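Local structure of D-alanyl-D-alanine carboxypeptidase (Penicillin binding protein) family protein (Francisella tularensis subsp. tularensis, 6OSU) at residues A[104-115]-A[204-212]. The protein probably removes the terminal D-alanine from peptidoglycan precursor peptides, acting as a serine-type D-Ala-D-Ala carboxypeptidase of the S11 (penicillin-binding protein) family. Numbering follows the deposited sequence.
Sequences YVKAGAKVSVRN and WNATKQDSV
Q209, at a G1 beta bulge closing the hairpin of strands 201-205 and 210-212, and W204 reach into the loop 104-109 of the D-alanyl-D-alanine carboxypeptidase domain. The Q209 amide bonds the loop backbone with both ends. NE2 gives a nearly straight bond (174°) to Y104 O at 3.1 Å, on a lone pair and in the plane of both groups, while OE1 takes the backbone N of K106 at 2.8 Å, the donor standing well above the carbonyl plane. A bend at chi2 (-78°) turns the amide back so that NE2 also meets A206 O of its own turn. With three bonds, the buried amide is fixed in its rotation. The K106 chain crosses it obliquely, CG 3.8 Å from Q209 NE2, and bends at its last torsion to bring NZ within 2.9 Å of A206 O; lysine and glutamine donors approach that oxygen from opposite faces of its plane. Y104 O likewise has a second donor, W204 NE1 at 3.1 Å, above the carbonyl plane.

The rest of the indole packs against aliphatic groups: V105 CG1 lies 3.8 Å from CZ2, V111 CG1 approaches CH2, and N115 CB approaches CZ3. Beyond the ring, N115 OD1 accepts from S211 OG at 2.8 Å, and its ND2 makes a weak bond to D210 OD1, amide and carboxylate planes perpendicular. N115 is presented by the first turn of helix 113-123, whose N-cap, S112, accepts from N115 N through OG.

The type II turn 106-109 leads into strand 110-112, which pairs with strand 88-90; the hairpin is extended by strand 258-262, which pairs with strand 201-205 and whose V259 and Q261 are touched by Y104.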
loop_
_atom_site.group_PDB
_atom_site.type_symbol
_atom_site.label_atom_id
_atom_site.label_comp_id
_atom_site.label_asym_id
_atom_site.label_seq_id
_atom_site.Cartn_x
_atom_site.Cartn_y
_atom_site.Cartn_z
ATOM N N TYR A 104 15.191 -21.996 1.378
ATOM C CA TYR A 104 15.861 -23.284 1.561
ATOM C C TYR A 104 14.898 -24.348 2.087
ATOM O O TYR A 104 15.145 -24.987 3.111
ATOM C CB TYR A 104 17.096 -23.140 2.455
ATOM C CG TYR A 104 18.111 -22.196 1.851
ATOM C CD1 TYR A 104 19.054 -22.653 0.938
ATOM C CD2 TYR A 104 18.103 -20.841 2.162
ATOM C CE1 TYR A 104 19.972 -21.793 0.366
ATOM C CE2 TYR A 104 19.016 -19.971 1.594
ATOM C CZ TYR A 104 19.950 -20.452 0.696
ATOM O OH TYR A 104 20.863 -19.592 0.127
ATOM N N VAL A 105 13.796 -24.538 1.364
ATOM C CA VAL A 105 12.904 -25.671 1.581
ATOM C C VAL A 105 13.416 -26.855 0.770
ATOM O O VAL A 105 13.899 -26.692 -0.358
ATOM C CB VAL A 105 11.452 -25.316 1.204
ATOM C CG1 VAL A 105 10.856 -24.357 2.226
ATOM C CG2 VAL A 105 11.393 -24.713 -0.190
ATOM N N LYS A 106 13.326 -28.047 1.349
ATOM C CA LYS A 106 13.841 -29.256 0.723
ATOM C C LYS A 106 12.741 -29.977 -0.046
ATOM O O LYS A 106 11.564 -29.926 0.315
ATOM C CB LYS A 106 14.430 -30.202 1.769
ATOM C CG LYS A 106 15.644 -29.667 2.505
ATOM C CD LYS A 106 16.055 -30.629 3.613
ATOM C CE LYS A 106 17.477 -30.378 4.091
ATOM N NZ LYS A 106 17.655 -29.012 4.648
ATOM N N ALA A 107 13.143 -30.666 -1.111
ATOM C CA ALA A 107 12.201 -31.462 -1.884
ATOM C C ALA A 107 11.701 -32.642 -1.061
ATOM O O ALA A 107 12.470 -33.305 -0.359
ATOM C CB ALA A 107 12.859 -31.960 -3.169
ATOM N N GLY A 108 10.399 -32.908 -1.155
ATOM C CA GLY A 108 9.779 -33.987 -0.415
ATOM C C GLY A 108 9.330 -33.628 0.984
ATOM O O GLY A 108 8.641 -34.435 1.623
ATOM N N ALA A 109 9.692 -32.450 1.480
ATOM C CA ALA A 109 9.260 -32.003 2.792
ATOM C C ALA A 109 7.896 -31.324 2.713
ATOM O O ALA A 109 7.459 -30.865 1.657
ATOM C CB ALA A 109 10.285 -31.041 3.393
ATOM N N LYS A 110 7.220 -31.279 3.855
ATOM C CA LYS A 110 6.003 -30.498 4.020
ATOM C C LYS A 110 6.331 -29.239 4.811
ATOM O O LYS A 110 7.068 -29.292 5.801
ATOM C CB LYS A 110 4.920 -31.302 4.741
ATOM C CG LYS A 110 4.481 -32.586 4.041
ATOM C CD LYS A 110 3.565 -32.308 2.857
ATOM C CE LYS A 110 2.674 -33.508 2.543
ATOM N NZ LYS A 110 1.608 -33.705 3.569
ATOM N N VAL A 111 5.799 -28.105 4.363
ATOM C CA VAL A 111 6.011 -26.821 5.019
ATOM C C VAL A 111 4.670 -26.108 5.115
ATOM O O VAL A 111 3.869 -26.145 4.174
ATOM C CB VAL A 111 7.045 -25.954 4.262
ATOM C CG1 VAL A 111 7.211 -24.604 4.933
ATOM C CG2 VAL A 111 8.390 -26.667 4.179
ATOM N N SER A 112 4.418 -25.468 6.255
ATOM C CA SER A 112 3.149 -24.789 6.454
ATOM C C SER A 112 3.040 -23.559 5.551
ATOM O O SER A 112 4.039 -23.010 5.074
ATOM C CB SER A 112 2.977 -24.381 7.919
ATOM O OG SER A 112 3.806 -23.282 8.246
ATOM N N VAL A 113 1.795 -23.139 5.308
ATOM C CA VAL A 113 1.552 -21.908 4.557
ATOM C C VAL A 113 2.221 -20.734 5.249
ATOM O O VAL A 113 2.875 -19.902 4.609
ATOM C CB VAL A 113 0.040 -21.657 4.391
ATOM C CG1 VAL A 113 -0.204 -20.335 3.686
ATOM C CG2 VAL A 113 -0.621 -22.786 3.643
ATOM N N ARG A 114 2.063 -20.652 6.575
ATOM C CA ARG A 114 2.641 -19.539 7.319
ATOM C C ARG A 114 4.141 -19.430 7.071
ATOM O O ARG A 114 4.659 -18.333 6.832
ATOM C CB ARG A 114 2.340 -19.690 8.813
ATOM C CG ARG A 114 2.347 -18.365 9.569
ATOM C CD ARG A 114 1.899 -18.498 11.025
ATOM N NE ARG A 114 0.469 -18.239 11.220
ATOM C CZ ARG A 114 -0.096 -17.032 11.177
ATOM N NH1 ARG A 114 0.639 -15.953 10.924
ATOM N NH2 ARG A 114 -1.403 -16.899 11.379
ATOM N N ASN A 115 4.851 -20.563 7.088
ATOM C CA ASN A 115 6.287 -20.532 6.822
ATOM C C ASN A 115 6.582 -20.156 5.373
ATOM O O ASN A 115 7.480 -19.345 5.109
ATOM C CB ASN A 115 6.919 -21.878 7.164
ATOM C CG ASN A 115 7.030 -22.105 8.658
ATOM O OD1 ASN A 115 7.146 -21.157 9.435
ATOM N ND2 ASN A 115 7.005 -23.369 9.070
ATOM N N TRP A 204 15.322 -19.773 10.285
ATOM C CA TRP A 204 14.804 -20.943 9.584
ATOM C C TRP A 204 15.643 -22.167 9.924
ATOM O O TRP A 204 16.848 -22.193 9.656
ATOM C CB TRP A 204 14.791 -20.687 8.076
ATOM C CG TRP A 204 14.450 -21.866 7.222
ATOM C CD1 TRP A 204 15.300 -22.558 6.411
ATOM C CD2 TRP A 204 13.162 -22.479 7.069
ATOM N NE1 TRP A 204 14.625 -23.569 5.767
ATOM C CE2 TRP A 204 13.312 -23.542 6.155
ATOM C CE3 TRP A 204 11.898 -22.236 7.620
ATOM C CZ2 TRP A 204 12.249 -24.362 5.781
ATOM C CZ3 TRP A 204 10.843 -23.051 7.246
ATOM C CH2 TRP A 204 11.025 -24.101 6.335
ATOM N N ASN A 205 15.003 -23.178 10.512
ATOM C CA ASN A 205 15.647 -24.462 10.790
ATOM C C ASN A 205 15.515 -25.321 9.539
ATOM O O ASN A 205 14.463 -25.914 9.289
ATOM C CB ASN A 205 15.013 -25.141 12.000
ATOM C CG ASN A 205 15.794 -26.364 12.467
ATOM O OD1 ASN A 205 16.518 -26.991 11.693
ATOM N ND2 ASN A 205 15.645 -26.708 13.745
ATOM N N ALA A 206 16.588 -25.392 8.748
ATOM C CA ALA A 206 16.533 -26.167 7.514
ATOM C C ALA A 206 16.484 -27.666 7.786
ATOM O O ALA A 206 15.995 -28.429 6.944
ATOM C CB ALA A 206 17.727 -25.824 6.626
ATOM N N THR A 207 16.981 -28.109 8.943
ATOM C CA THR A 207 16.951 -29.534 9.260
ATOM C C THR A 207 15.523 -30.011 9.495
ATOM O O THR A 207 15.059 -30.959 8.849
ATOM C CB THR A 207 17.825 -29.823 10.483
ATOM O OG1 THR A 207 19.205 -29.613 10.151
ATOM C CG2 THR A 207 17.631 -31.258 10.951
ATOM N N LYS A 208 14.809 -29.365 10.415
ATOM C CA LYS A 208 13.419 -29.705 10.691
ATOM C C LYS A 208 12.447 -29.122 9.677
ATOM O O LYS A 208 11.278 -29.525 9.668
ATOM C CB LYS A 208 13.031 -29.225 12.092
ATOM C CG LYS A 208 13.391 -30.182 13.216
ATOM C CD LYS A 208 13.759 -29.414 14.476
ATOM C CE LYS A 208 13.555 -30.249 15.730
ATOM N NZ LYS A 208 12.218 -29.997 16.340
ATOM N N GLN A 209 12.898 -28.197 8.830
ATOM C CA GLN A 209 12.036 -27.470 7.899
ATOM C C GLN A 209 10.913 -26.761 8.657
ATOM O O GLN A 209 9.721 -27.002 8.452
ATOM C CB GLN A 209 11.490 -28.402 6.814
ATOM C CG GLN A 209 12.543 -28.907 5.840
ATOM C CD GLN A 209 12.922 -27.868 4.806
ATOM O OE1 GLN A 209 12.186 -27.638 3.850
ATOM N NE2 GLN A 209 14.073 -27.230 4.993
ATOM N N ASP A 210 11.331 -25.885 9.567
ATOM C CA ASP A 210 10.417 -25.031 10.312
ATOM C C ASP A 210 11.192 -23.815 10.801
ATOM O O ASP A 210 12.424 -23.804 10.803
ATOM C CB ASP A 210 9.777 -25.773 11.489
ATOM C CG ASP A 210 8.535 -25.074 12.010
ATOM O OD1 ASP A 210 7.418 -25.565 11.745
ATOM O OD2 ASP A 210 8.672 -24.020 12.665
ATOM N N SER A 211 10.455 -22.794 11.216
ATOM C CA SER A 211 11.052 -21.542 11.655
ATOM C C SER A 211 11.036 -21.433 13.178
ATOM O O SER A 211 10.432 -22.240 13.887
ATOM C CB SER A 211 10.320 -20.353 11.029
ATOM O OG SER A 211 8.948 -20.360 11.381
ATOM N N VAL A 212 11.731 -20.415 13.677
ATOM C CA VAL A 212 11.751 -20.089 15.097
ATOM C C VAL A 212 11.519 -18.593 15.240
ATOM O O VAL A 212 12.086 -17.796 14.485
ATOM C CB VAL A 212 13.078 -20.499 15.773
ATOM C CG1 VAL A 212 13.071 -20.108 17.247
ATOM C CG2 VAL A 212 13.319 -21.987 15.623
#